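Local coordinates for protein glycoside hydrolase, GH17 family (Formosa sp. Hel1_33_131, PDB 6FCG) that probably hydrolyses beta-1,3-glucosidic bonds within laminarin chains, as an endo-acting laminarinase of glycoside hydrolase family 17, at residues Y243-T248 with N368-F373; K268-A273 with D325-A330; Y316-S321 with E416-P421. All blocks are in the same frame, centred on the assembly; numbering follows the deposited sequence.

From the N terminus the chain runs through most of the barrel's parallel strands before reaching 243-248, which follows strand 238-241. Contact 1 joins this helix start to the late loop 368-373 and closes a loop of about 120 residues. Contact 2 lies wholly within that span, pairing helix 266-294 with the start of helix 326-342. Contact 3 crosses both: it begins at 316-321, after strand 301-305, and ends at 416-421, near the C terminus. The contacts also touch one another. T248 of contact 1 meets S321 of contact 3 through their hydroxyls, and K328 of contact 2 bonds to the carbonyl of E418. Contacts 1 and 2 join barrel elements, and contact 3 brings in the C-terminal segment.

Contact 1: Y243-T248 with N368-F373; sequences YPMHDT and NHFGLF
At the C-terminal end of barrel strand 238-241, where TIM barrels carry their active sites, M245 and F370 form a Met-aromatic contact with Y243 and H246 beside it. F370 reaches in from the loop 368-373. Its CZ lies 4.1 Å from M245 SD and 4.0 Å from H246 CE1, while its CE1 is 4.1 Å from Y243 CE1. The sulfur stands 5.1 Å from the F370 ring centroid and 56° off the ring normal, an oblique approach. M245 has CG anti to the backbone N (chi1 -168°), then bends twice, so that its methyl CE folds back 3.4 Å above one face of the H246 ring, offset toward the rim. A flexible thioether suits this place because it can fill the angle between two rings. Y243 occupies the N-cap position, and P244 follows in the first helical turn, where a residue without an N-H costs no helical bond. Further along, T248 OG1 donates to M245 O, in the carbonyl plane. Y243 has a polar end as well: its hydroxyl bonds to E305 at the end of strand 301-305. The Y243 side chain thus links the cluster around F370 with the next strand, while P244 behind it packs on Y280 and A281 of helix 266-294 and on F332 of helix 326-342.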
ATOM      1  N   TYR A 243      24.433 -17.765   3.739  1.00 19.10           N
ATOM      2  CA  TYR A 243      23.549 -17.365   2.636  1.00 19.33           C
ATOM      3  C   TYR A 243      23.278 -15.869   2.545  1.00 19.30           C
ATOM      4  O   TYR A 243      22.205 -15.395   2.897  1.00 18.96           O
ATOM      5  CB  TYR A 243      22.228 -18.145   2.717  1.00 20.10           C
ATOM      6  CG  TYR A 243      22.228 -19.458   1.934  1.00 19.93           C
ATOM      7  CD1 TYR A 243      22.028 -19.457   0.560  1.00 19.65           C
ATOM      8  CD2 TYR A 243      22.434 -20.685   2.582  1.00 19.88           C
ATOM      9  CE1 TYR A 243      22.028 -20.635  -0.156  1.00 20.35           C
ATOM     10  CE2 TYR A 243      22.443 -21.881   1.883  1.00 19.46           C
ATOM     11  CZ  TYR A 243      22.242 -21.853   0.514  1.00 20.55           C
ATOM     12  OH  TYR A 243      22.214 -23.007  -0.217  1.00 19.72           O
ATOM     13  N   PRO A 244      24.266 -15.107   2.047  1.00 20.22           N
ATOM     14  CA  PRO A 244      24.046 -13.682   1.789  1.00 20.30           C
ATOM     15  C   PRO A 244      22.781 -13.408   0.956  1.00 20.71           C
ATOM     16  O   PRO A 244      22.073 -12.448   1.267  1.00 21.16           O
ATOM     17  CB  PRO A 244      25.321 -13.241   1.032  1.00 19.67           C
ATOM     18  CG  PRO A 244      26.312 -14.314   1.215  1.00 19.71           C
ATOM     19  CD  PRO A 244      25.696 -15.472   1.937  1.00 20.26           C
ATOM     20  N   MET A 245      22.514 -14.210  -0.087  1.00 20.66           N
ATOM     21  CA  MET A 245      21.357 -13.955  -0.959  1.00 21.91           C
ATOM     22  C   MET A 245      20.092 -13.793  -0.137  1.00 23.56           C
ATOM     23  O   MET A 245      19.352 -12.850  -0.301  1.00 21.45           O
ATOM     24  CB  MET A 245      21.153 -15.062  -1.980  1.00 22.25           C
ATOM     25  CG  MET A 245      20.150 -14.690  -3.069  1.00 23.23           C
ATOM     26  SD  MET A 245      18.954 -15.979  -3.448  1.00 25.03           S
ATOM     27  CE  MET A 245      18.029 -16.136  -1.937  1.00 25.70           C
ATOM     28  N   HIS A 246      19.866 -14.724   0.778  1.00 27.56           N
ATOM     29  CA  HIS A 246      18.714 -14.638   1.663  1.00 28.37           C
ATOM     30  C   HIS A 246      18.753 -13.409   2.547  1.00 26.13           C
ATOM     31  O   HIS A 246      17.722 -12.814   2.792  1.00 27.88           O
ATOM     32  CB  HIS A 246      18.589 -15.910   2.504  1.00 30.57           C
ATOM     33  CG  HIS A 246      18.120 -17.077   1.707  1.00 32.28           C
ATOM     34  ND1 HIS A 246      18.914 -18.168   1.424  1.00 35.04           N
ATOM     35  CD2 HIS A 246      16.947 -17.297   1.080  1.00 32.58           C
ATOM     36  CE1 HIS A 246      18.234 -19.028   0.686  1.00 33.86           C
ATOM     37  NE2 HIS A 246      17.036 -18.521   0.465  1.00 34.42           N
ATOM     38  N   ASP A 247      19.932 -13.061   3.044  1.00 24.28           N
ATOM     39  CA  ASP A 247      20.062 -11.916   3.902  1.00 23.35           C
ATOM     40  C   ASP A 247      19.890 -10.585   3.177  1.00 22.51           C
ATOM     41  O   ASP A 247      19.547  -9.599   3.822  1.00 21.31           O
ATOM     42  CB  ASP A 247      21.358 -11.987   4.729  1.00 25.28           C
ATOM     43  CG  ASP A 247      21.281 -13.019   5.860  1.00 26.79           C
ATOM     44  OD1 ASP A 247      20.169 -13.466   6.206  1.00 28.29           O
ATOM     45  OD2 ASP A 247      22.328 -13.370   6.446  1.00 28.31           O
ATOM     46  N   THR A 248      19.981 -10.542   1.849  1.00 23.31           N
ATOM     47  CA  THR A 248      19.537  -9.326   1.116  1.00 23.23           C
ATOM     48  C   THR A 248      18.080  -8.901   1.442  1.00 24.91           C
ATOM     49  O   THR A 248      17.705  -7.736   1.217  1.00 21.49           O
ATOM     50  CB  THR A 248      19.618  -9.423  -0.408  1.00 22.70           C
ATOM     51  OG1 THR A 248      18.709 -10.420  -0.900  1.00 22.81           O
ATOM     52  CG2 THR A 248      21.019  -9.718  -0.840  1.00 23.69           C
ATOM     53  N   ASN A 368      13.599 -23.096  -6.642  1.00 21.39           N
ATOM     54  CA  ASN A 368      13.685 -23.822  -7.901  1.00 20.02           C
ATOM     55  C   ASN A 368      14.753 -23.293  -8.853  1.00 19.48           C
ATOM     56  O   ASN A 368      14.826 -23.745  -9.976  1.00 19.16           O
ATOM     57  CB  ASN A 368      12.320 -23.792  -8.639  1.00 19.51           C
ATOM     58  CG  ASN A 368      11.160 -24.309  -7.784  1.00 19.38           C
ATOM     59  OD1 ASN A 368      11.287 -25.319  -7.066  1.00 20.55           O
ATOM     60  ND2 ASN A 368      10.024 -23.616  -7.839  1.00 19.12           N
ATOM     61  N   HIS A 369      15.566 -22.337  -8.447  1.00 19.58           N
ATOM     62  CA  HIS A 369      16.430 -21.654  -9.410  1.00 20.52           C
ATOM     63  C   HIS A 369      17.860 -21.502  -8.946  1.00 19.82           C
ATOM     64  O   HIS A 369      18.596 -20.609  -9.403  1.00 19.53           O
ATOM     65  CB  HIS A 369      15.817 -20.298  -9.810  1.00 21.75           C
ATOM     66  CG  HIS A 369      14.521 -20.434 -10.546  1.00 22.89           C
ATOM     67  ND1 HIS A 369      14.448 -20.784 -11.879  1.00 23.85           N
ATOM     68  CD2 HIS A 369      13.242 -20.285 -10.129  1.00 23.27           C
ATOM     69  CE1 HIS A 369      13.182 -20.837 -12.254  1.00 23.44           C
ATOM     70  NE2 HIS A 369      12.430 -20.536 -11.211  1.00 23.43           N
ATOM     71  N   PHE A 370      18.294 -22.413  -8.093  1.00 19.81           N
ATOM     72  CA  PHE A 370      19.664 -22.342  -7.588  1.00 20.65           C
ATOM     73  C   PHE A 370      20.736 -23.022  -8.478  1.00 20.18           C
ATOM     74  O   PHE A 370      21.917 -22.926  -8.184  1.00 19.93           O
ATOM     75  CB  PHE A 370      19.722 -22.892  -6.173  1.00 21.75           C
ATOM     76  CG  PHE A 370      19.319 -21.904  -5.138  1.00 21.55           C
ATOM     77  CD1 PHE A 370      20.258 -21.019  -4.614  1.00 21.12           C
ATOM     78  CD2 PHE A 370      18.021 -21.874  -4.665  1.00 22.14           C
ATOM     79  CE1 PHE A 370      19.901 -20.117  -3.652  1.00 21.02           C
ATOM     80  CE2 PHE A 370      17.655 -20.965  -3.690  1.00 22.36           C
ATOM     81  CZ  PHE A 370      18.594 -20.093  -3.183  1.00 22.24           C
ATOM     82  N   GLY A 371      20.317 -23.677  -9.559  1.00 19.90           N
ATOM     83  CA  GLY A 371      21.225 -24.373 -10.431  1.00 19.11           C
ATOM     84  C   GLY A 371      22.219 -23.495 -11.145  1.00 18.90           C
ATOM     85  O   GLY A 371      22.004 -22.293 -11.297  1.00 17.02           O
ATOM     86  N   LEU A 372      23.338 -24.109 -11.546  1.00 18.79           N
ATOM     87  CA  LEU A 372      24.211 -23.552 -12.579  1.00 18.39           C
ATOM     88  C   LEU A 372      23.618 -23.872 -13.946  1.00 19.57           C
ATOM     89  O   LEU A 372      23.876 -23.172 -14.934  1.00 20.34           O
ATOM     90  CB  LEU A 372      25.609 -24.109 -12.458  1.00 17.70           C
ATOM     91  CG  LEU A 372      26.281 -23.967 -11.109  1.00 17.54           C
ATOM     92  CD1 LEU A 372      27.594 -24.723 -11.124  1.00 17.67           C
ATOM     93  CD2 LEU A 372      26.511 -22.520 -10.728  1.00 18.18           C
ATOM     94  N   PHE A 373      22.838 -24.944 -14.011  1.00 20.88           N
ATOM     95  CA  PHE A 373      22.094 -25.324 -15.218  1.00 21.81           C
ATOM     96  C   PHE A 373      20.606 -25.251 -14.932  1.00 21.98           C
ATOM     97  O   PHE A 373      20.178 -25.405 -13.762  1.00 19.35           O
ATOM     98  CB  PHE A 373      22.383 -26.791 -15.630  1.00 22.49           C
ATOM     99  CG  PHE A 373      23.818 -27.092 -15.934  1.00 24.15           C
ATOM    100  CD1 PHE A 373      24.692 -27.490 -14.950  1.00 23.15           C
ATOM    101  CD2 PHE A 373      24.290 -27.006 -17.246  1.00 25.82           C
ATOM    102  CE1 PHE A 373      26.006 -27.758 -15.247  1.00 23.73           C
ATOM    103  CE2 PHE A 373      25.618 -27.274 -17.542  1.00 25.15           C
ATOM    104  CZ  PHE A 373      26.470 -27.664 -16.542  1.00 24.53           C
TER

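Contact 2: K268-A273 with D325-A330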
ATOM      1  N   LYS A 268      30.034  -1.219 -12.347  1.00 42.06           N
ATOM      2  CA  LYS A 268      30.825  -1.066 -11.122  1.00 45.88           C
ATOM      3  C   LYS A 268      29.971  -1.151  -9.883  1.00 43.69           C
ATOM      4  O   LYS A 268      30.377  -1.766  -8.902  1.00 43.79           O
ATOM      5  CB  LYS A 268      31.672   0.241 -11.131  1.00 54.45           C
ATOM      6  CG  LYS A 268      33.039  -0.062 -11.756  1.00 61.07           C
ATOM      7  CD  LYS A 268      33.884   1.103 -12.220  1.00 68.94           C
ATOM      8  CE  LYS A 268      35.237   0.615 -12.758  1.00 71.09           C
ATOM      9  NZ  LYS A 268      35.592   1.249 -14.064  1.00 72.64           N
ATOM     10  N   ARG A 269      28.775  -0.570  -9.948  1.00 42.29           N
ATOM     11  CA  ARG A 269      27.810  -0.677  -8.859  1.00 41.67           C
ATOM     12  C   ARG A 269      27.464  -2.127  -8.485  1.00 40.53           C
ATOM     13  O   ARG A 269      27.399  -2.465  -7.298  1.00 39.96           O
ATOM     14  CB  ARG A 269      26.544   0.101  -9.198  1.00 41.94           C
ATOM     15  CG  ARG A 269      26.739   1.583  -8.982  1.00 44.37           C
ATOM     16  CD  ARG A 269      26.202   2.491 -10.095  1.00 43.19           C
ATOM     17  NE  ARG A 269      24.800   2.751 -10.033  1.00 43.67           N
ATOM     18  CZ  ARG A 269      24.034   3.098 -11.069  1.00 41.37           C
ATOM     19  NH1 ARG A 269      24.485   3.294 -12.322  1.00 35.53           N
ATOM     20  NH2 ARG A 269      22.761   3.270 -10.804  1.00 43.43           N
ATOM     21  N   ILE A 270      27.234  -2.962  -9.496  1.00 36.46           N
ATOM     22  CA  ILE A 270      26.971  -4.376  -9.271  1.00 35.99           C
ATOM     23  C   ILE A 270      28.204  -5.071  -8.668  1.00 36.71           C
ATOM     24  O   ILE A 270      28.075  -5.769  -7.668  1.00 34.36           O
ATOM     25  CB  ILE A 270      26.444  -5.073 -10.555  1.00 33.68           C
ATOM     26  CG1 ILE A 270      25.026  -4.584 -10.830  1.00 31.55           C
ATOM     27  CG2 ILE A 270      26.436  -6.591 -10.394  1.00 32.88           C
ATOM     28  CD1 ILE A 270      24.429  -5.071 -12.127  1.00 31.11           C
ATOM     29  N   ASP A 271      29.385  -4.869  -9.261  1.00 36.91           N
ATOM     30  CA  ASP A 271      30.632  -5.446  -8.735  1.00 36.28           C
ATOM     31  C   ASP A 271      30.852  -5.140  -7.248  1.00 35.42           C
ATOM     32  O   ASP A 271      31.153  -6.038  -6.469  1.00 39.60           O
ATOM     33  CB  ASP A 271      31.854  -4.978  -9.541  1.00 37.30           C
ATOM     34  CG  ASP A 271      31.985  -5.670 -10.905  1.00 39.37           C
ATOM     35  OD1 ASP A 271      31.480  -6.802 -11.071  1.00 40.44           O
ATOM     36  OD2 ASP A 271      32.635  -5.079 -11.816  1.00 37.20           O
ATOM     37  N   ILE A 272      30.692  -3.883  -6.869  1.00 35.04           N
ATOM     38  CA  ILE A 272      30.912  -3.428  -5.486  1.00 35.37           C
ATOM     39  C   ILE A 272      29.897  -4.054  -4.559  1.00 34.14           C
ATOM     40  O   ILE A 272      30.236  -4.476  -3.456  1.00 35.54           O
ATOM     41  CB  ILE A 272      30.829  -1.873  -5.382  1.00 37.53           C
ATOM     42  CG1 ILE A 272      32.097  -1.261  -5.942  1.00 39.83           C
ATOM     43  CG2 ILE A 272      30.647  -1.373  -3.949  1.00 37.31           C
ATOM     44  CD1 ILE A 272      31.920   0.172  -6.387  1.00 44.30           C
ATOM     45  N   ALA A 273      28.640  -4.083  -4.993  1.00 33.29           N
ATOM     46  CA  ALA A 273      27.574  -4.623  -4.165  1.00 33.31           C
ATOM     47  C   ALA A 273      27.755  -6.131  -3.961  1.00 31.43           C
ATOM     48  O   ALA A 273      27.617  -6.622  -2.835  1.00 29.68           O
ATOM     49  CB  ALA A 273      26.222  -4.337  -4.787  1.00 33.82           C
ATOM     50  N   ASP A 325      19.282 -13.031 -10.457  1.00 24.40           N
ATOM     51  CA  ASP A 325      19.399 -13.123 -11.920  1.00 25.58           C
ATOM     52  C   ASP A 325      20.693 -13.886 -12.229  1.00 24.03           C
ATOM     53  O   ASP A 325      21.535 -14.049 -11.338  1.00 23.60           O
ATOM     54  CB  ASP A 325      19.385 -11.733 -12.599  1.00 27.69           C
ATOM     55  CG  ASP A 325      20.511 -10.835 -12.114  1.00 30.66           C
ATOM     56  OD1 ASP A 325      21.685 -11.160 -12.415  1.00 30.23           O
ATOM     57  OD2 ASP A 325      20.216  -9.800 -11.450  1.00 35.12           O
ATOM     58  N   GLU A 326      20.886 -14.302 -13.477  1.00 23.38           N
ATOM     59  CA  GLU A 326      22.027 -15.147 -13.818  1.00 23.88           C
ATOM     60  C   GLU A 326      23.382 -14.457 -13.741  1.00 26.62           C
ATOM     61  O   GLU A 326      24.422 -15.128 -13.547  1.00 28.55           O
ATOM     62  CB  GLU A 326      21.861 -15.746 -15.195  1.00 24.19           C
ATOM     63  CG  GLU A 326      20.715 -16.745 -15.264  1.00 25.51           C
ATOM     64  CD  GLU A 326      20.566 -17.435 -16.614  1.00 25.56           C
ATOM     65  OE1 GLU A 326      21.529 -17.438 -17.418  1.00 28.29           O
ATOM     66  OE2 GLU A 326      19.480 -17.989 -16.866  1.00 24.67           O
ATOM     67  N   TYR A 327      23.382 -13.130 -13.888  1.00 27.42           N
ATOM     68  CA  TYR A 327      24.618 -12.349 -13.846  1.00 28.14           C
ATOM     69  C   TYR A 327      25.148 -12.263 -12.422  1.00 28.74           C
ATOM     70  O   TYR A 327      26.328 -12.512 -12.158  1.00 29.89           O
ATOM     71  CB  TYR A 327      24.379 -10.950 -14.437  1.00 28.74           C
ATOM     72  CG  TYR A 327      25.602 -10.058 -14.547  1.00 29.60           C
ATOM     73  CD1 TYR A 327      26.736 -10.475 -15.246  1.00 30.44           C
ATOM     74  CD2 TYR A 327      25.604  -8.774 -14.019  1.00 30.32           C
ATOM     75  CE1 TYR A 327      27.848  -9.650 -15.379  1.00 31.35           C
ATOM     76  CE2 TYR A 327      26.709  -7.942 -14.154  1.00 31.16           C
ATOM     77  CZ  TYR A 327      27.822  -8.385 -14.837  1.00 30.91           C
ATOM     78  OH  TYR A 327      28.902  -7.562 -14.963  1.00 31.65           O
ATOM     79  N   LYS A 328      24.285 -11.892 -11.491  1.00 28.54           N
ATOM     80  CA  LYS A 328      24.709 -11.801 -10.106  1.00 28.28           C
ATOM     81  C   LYS A 328      25.057 -13.173  -9.556  1.00 26.72           C
ATOM     82  O   LYS A 328      25.935 -13.262  -8.715  1.00 26.33           O
ATOM     83  CB  LYS A 328      23.666 -11.114  -9.228  1.00 27.69           C
ATOM     84  CG  LYS A 328      23.506  -9.656  -9.560  1.00 27.82           C
ATOM     85  CD  LYS A 328      22.793  -8.940  -8.444  1.00 30.68           C
ATOM     86  CE  LYS A 328      21.479  -8.304  -8.865  1.00 31.56           C
ATOM     87  NZ  LYS A 328      21.418  -7.088  -9.620  1.00 34.12           N
ATOM     88  N   GLU A 329      24.362 -14.217 -10.016  1.00 25.41           N
ATOM     89  CA  GLU A 329      24.699 -15.591  -9.635  1.00 26.03           C
ATOM     90  C   GLU A 329      26.124 -15.941 -10.052  1.00 26.25           C
ATOM     91  O   GLU A 329      26.890 -16.517  -9.262  1.00 28.43           O
ATOM     92  CB  GLU A 329      23.735 -16.611 -10.254  1.00 26.00           C
ATOM     93  CG  GLU A 329      24.103 -18.047  -9.922  1.00 26.18           C
ATOM     94  CD  GLU A 329      23.299 -19.056 -10.686  1.00 28.50           C
ATOM     95  OE1 GLU A 329      22.884 -19.970  -9.987  1.00 30.99           O
ATOM     96  OE2 GLU A 329      23.101 -18.975 -11.946  1.00 31.62           O
ATOM     97  N   ALA A 330      26.461 -15.617 -11.287  1.00 25.22           N
ATOM     98  CA  ALA A 330      27.807 -15.856 -11.786  1.00 25.61           C
ATOM     99  C   ALA A 330      28.867 -15.101 -10.976  1.00 25.79           C
ATOM    100  O   ALA A 330      29.901 -15.669 -10.610  1.00 26.10           O
ATOM    101  CB  ALA A 330      27.901 -15.483 -13.255  1.00 25.30           C
TER
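I270 and Y327 meet where helix 266-294 lies against the first turns of helix 326-342, and the two side chains cross at a slant. I270 offers two branches to one ring atom: CG2 is 4.0 Å from Y327 CE2, and CD1 reaches the same carbon at 4.2 Å. The tyrosine has CG anti to its own N (chi1 -176°), which carries the ring out toward the isoleucine. A beta-branched residue suits this place, since it can offer CG2 and the longer CG1-CD1 arm together. Beside it runs the aliphatic part of K328, whose CG comes 4.3 Å from I270 CG2 before the chain bends away. D325 stands at the N-cap, and its OD1 accepts from K328 N at 2.9 Å in a nearly straight bond (172°), with a weak second bond from Y327 N. The other oxygen, OD2, makes a salt bridge with K328 NZ at 3.5 Å. The main polar partner of K328 NZ is the carbonyl of E418, with the D325 bridge beside it, while across the subunit boundary I270 packs on L415 of the second subunit. The chemistry is therefore divided: between these two segments the contact is carbon against carbon, while the lysine's charge is drawn to the helix start and shared between the carboxylate, probably stabilised by the amide dipoles, and the E418 carbonyl.

Contact 3: Y316-S321 with E416-P421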
ATOM      1  N   TYR A 316      13.372 -11.902  -3.186  1.00 20.90           N
ATOM      2  CA  TYR A 316      14.741 -11.731  -3.661  1.00 20.37           C
ATOM      3  C   TYR A 316      14.893 -11.236  -5.120  1.00 20.84           C
ATOM      4  O   TYR A 316      16.025 -10.995  -5.562  1.00 20.10           O
ATOM      5  CB  TYR A 316      15.484 -13.049  -3.494  1.00 20.29           C
ATOM      6  CG  TYR A 316      15.229 -13.696  -2.158  1.00 20.16           C
ATOM      7  CD1 TYR A 316      15.770 -13.152  -0.985  1.00 19.79           C
ATOM      8  CD2 TYR A 316      14.428 -14.834  -2.055  1.00 19.35           C
ATOM      9  CE1 TYR A 316      15.536 -13.735   0.244  1.00 20.20           C
ATOM     10  CE2 TYR A 316      14.198 -15.431  -0.841  1.00 19.66           C
ATOM     11  CZ  TYR A 316      14.740 -14.876   0.309  1.00 21.30           C
ATOM     12  OH  TYR A 316      14.487 -15.491   1.520  1.00 23.31           O
ATOM     13  N   GLY A 317      13.776 -11.068  -5.852  1.00 20.71           N
ATOM     14  CA  GLY A 317      13.811 -10.597  -7.245  1.00 20.51           C
ATOM     15  C   GLY A 317      13.281  -9.178  -7.458  1.00 21.06           C
ATOM     16  O   GLY A 317      13.474  -8.284  -6.624  1.00 20.80           O
ATOM     17  N   ALA A 318      12.623  -8.969  -8.589  1.00 21.02           N
ATOM     18  CA  ALA A 318      12.048  -7.651  -8.944  1.00 21.99           C
ATOM     19  C   ALA A 318      11.066  -7.080  -7.909  1.00 22.39           C
ATOM     20  O   ALA A 318      10.979  -5.888  -7.751  1.00 20.23           O
ATOM     21  CB  ALA A 318      11.372  -7.726 -10.324  1.00 21.50           C
ATOM     22  N   LYS A 319      10.333  -7.937  -7.204  1.00 26.60           N
ATOM     23  CA  LYS A 319       9.344  -7.489  -6.219  1.00 29.64           C
ATOM     24  C   LYS A 319       9.928  -7.320  -4.822  1.00 28.25           C
ATOM     25  O   LYS A 319       9.184  -7.107  -3.866  1.00 27.12           O
ATOM     26  CB  LYS A 319       8.157  -8.465  -6.156  1.00 35.85           C
ATOM     27  CG  LYS A 319       7.503  -8.834  -7.510  1.00 40.98           C
ATOM     28  CD  LYS A 319       5.985  -8.701  -7.442  1.00 47.92           C
ATOM     29  CE  LYS A 319       5.281  -9.986  -7.033  1.00 49.22           C
ATOM     30  NZ  LYS A 319       3.847  -9.928  -7.423  1.00 51.58           N
ATOM     31  N   GLY A 320      11.251  -7.420  -4.699  1.00 28.12           N
ATOM     32  CA  GLY A 320      11.942  -7.293  -3.412  1.00 26.45           C
ATOM     33  C   GLY A 320      13.362  -6.778  -3.609  1.00 24.21           C
ATOM     34  O   GLY A 320      13.556  -5.716  -4.177  1.00 23.06           O
ATOM     35  N   SER A 321      14.350  -7.551  -3.173  1.00 23.13           N
ATOM     36  CA  SER A 321      15.735  -7.062  -3.015  1.00 22.32           C
ATOM     37  C   SER A 321      16.566  -6.940  -4.283  1.00 21.97           C
ATOM     38  O   SER A 321      17.683  -6.469  -4.210  1.00 20.99           O
ATOM     39  CB  SER A 321      16.476  -7.955  -2.041  1.00 22.37           C
ATOM     40  OG  SER A 321      16.850  -9.187  -2.643  1.00 22.60           O
ATOM     41  N   GLU A 416      17.279  -7.736 -18.539  1.00 26.85           N
ATOM     42  CA  GLU A 416      16.510  -8.326 -17.452  1.00 27.24           C
ATOM     43  C   GLU A 416      17.134  -8.062 -16.082  1.00 26.15           C
ATOM     44  O   GLU A 416      16.409  -8.056 -15.104  1.00 25.47           O
ATOM     45  CB  GLU A 416      16.337  -9.822 -17.625  1.00 27.03           C
ATOM     46  CG  GLU A 416      15.729 -10.260 -18.943  1.00 28.17           C
ATOM     47  CD  GLU A 416      15.066 -11.647 -18.874  1.00 29.09           C
ATOM     48  OE1 GLU A 416      15.247 -12.298 -17.834  1.00 32.20           O
ATOM     49  OE2 GLU A 416      14.386 -12.118 -19.820  1.00 28.35           O
ATOM     50  N   VAL A 417      18.440  -7.834 -16.006  1.00 25.64           N
ATOM     51  CA  VAL A 417      19.098  -7.573 -14.720  1.00 27.39           C
ATOM     52  C   VAL A 417      18.721  -6.179 -14.180  1.00 29.62           C
ATOM     53  O   VAL A 417      18.742  -5.208 -14.911  1.00 30.16           O
ATOM     54  CB  VAL A 417      20.652  -7.637 -14.841  1.00 26.76           C
ATOM     55  CG1 VAL A 417      21.305  -7.262 -13.524  1.00 26.45           C
ATOM     56  CG2 VAL A 417      21.177  -9.011 -15.249  1.00 26.14           C
ATOM     57  N   GLU A 418      18.370  -6.117 -12.891  1.00 31.43           N
ATOM     58  CA  GLU A 418      18.145  -4.861 -12.195  1.00 31.58           C
ATOM     59  C   GLU A 418      19.304  -4.569 -11.260  1.00 29.83           C
ATOM     60  O   GLU A 418      20.028  -5.471 -10.873  1.00 29.13           O
ATOM     61  CB  GLU A 418      16.829  -4.923 -11.429  1.00 33.97           C
ATOM     62  CG  GLU A 418      15.642  -5.205 -12.351  1.00 36.82           C
ATOM     63  CD  GLU A 418      14.293  -4.995 -11.708  1.00 38.09           C
ATOM     64  OE1 GLU A 418      13.466  -5.905 -11.893  1.00 41.41           O
ATOM     65  OE2 GLU A 418      14.057  -3.980 -11.022  1.00 38.17           O
ATOM     66  N   LEU A 419      19.485  -3.294 -10.924  1.00 29.83           N
ATOM     67  CA  LEU A 419      20.503  -2.888  -9.946  1.00 29.96           C
ATOM     68  C   LEU A 419      20.017  -3.073  -8.518  1.00 28.37           C
ATOM     69  O   LEU A 419      18.817  -3.070  -8.260  1.00 24.54           O
ATOM     70  CB  LEU A 419      20.951  -1.433 -10.130  1.00 30.16           C
ATOM     71  CG  LEU A 419      21.887  -1.286 -11.331  1.00 33.63           C
ATOM     72  CD1 LEU A 419      21.135  -0.710 -12.513  1.00 34.81           C
ATOM     73  CD2 LEU A 419      23.067  -0.405 -10.994  1.00 36.98           C
ATOM     74  N   PRO A 420      20.964  -3.212  -7.575  1.00 28.47           N
ATOM     75  CA  PRO A 420      20.547  -3.256  -6.181  1.00 27.42           C
ATOM     76  C   PRO A 420      19.873  -1.941  -5.775  1.00 27.75           C
ATOM     77  O   PRO A 420      20.115  -0.915  -6.393  1.00 26.60           O
ATOM     78  CB  PRO A 420      21.856  -3.457  -5.427  1.00 27.57           C
ATOM     79  CG  PRO A 420      22.823  -4.005  -6.428  1.00 27.98           C
ATOM     80  CD  PRO A 420      22.412  -3.452  -7.745  1.00 27.79           C
ATOM     81  N   PRO A 421      19.022  -1.978  -4.749  1.00 28.35           N
ATOM     82  CA  PRO A 421      18.369  -0.756  -4.353  1.00 28.86           C
ATOM     83  C   PRO A 421      19.369   0.264  -3.794  1.00 30.54           C
ATOM     84  O   PRO A 421      20.346  -0.101  -3.139  1.00 28.71           O
ATOM     85  CB  PRO A 421      17.383  -1.225  -3.269  1.00 28.87           C
ATOM     86  CG  PRO A 421      18.024  -2.426  -2.674  1.00 28.66           C
ATOM     87  CD  PRO A 421      18.766  -3.085  -3.799  1.00 28.55           C
TER
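E418 reaches toward A318 where a type I beta turn, G317 to G320, lies against the C-terminal segment 416-421, which runs extended outside the barrel's ring of strands. Among backbone interactions, the turn is closed by G320 N donating to G317 O at 3.1 Å. Glycine suits both ends of the turn: G320 adopts a phi/psi pair (-152°/-121°) that is far easier without a CB, and the psi of G317, near the edge of the extended region, also suits glycine. A318 and K319 fill the central positions, and the small methyl of A318 allows the other segment to come near.

The van der Waals contacts are few. E418 has CG anti to its carbonyl carbon and then extends, which sets its OE1 alongside A318 CB. No hydrogen bond joins the two segments. P420 and P421 follow in an extended conformation; their rings pack on W255, and lacking N-H groups they leave no backbone donor of their own to be satisfied.

Charge enters through neighbours. E418 OE2 has a long, weak ion pair with K322, while E418 of the second subunit brings a like charge close, a pairing that might favour protonation of one carboxylate. E416 makes a salt bridge with R269 of that second subunit, so the C-terminal segment takes part in the subunit interface.

S321, just after the turn, is held by two polar bonds. Its hydroxyl is hydrogen-bonded to that of T248, and its carbonyl accepts from W255 NE1; on that same carbonyl oxygen rests the proline ring, P421 CD lying 3.6 Å from S321 O.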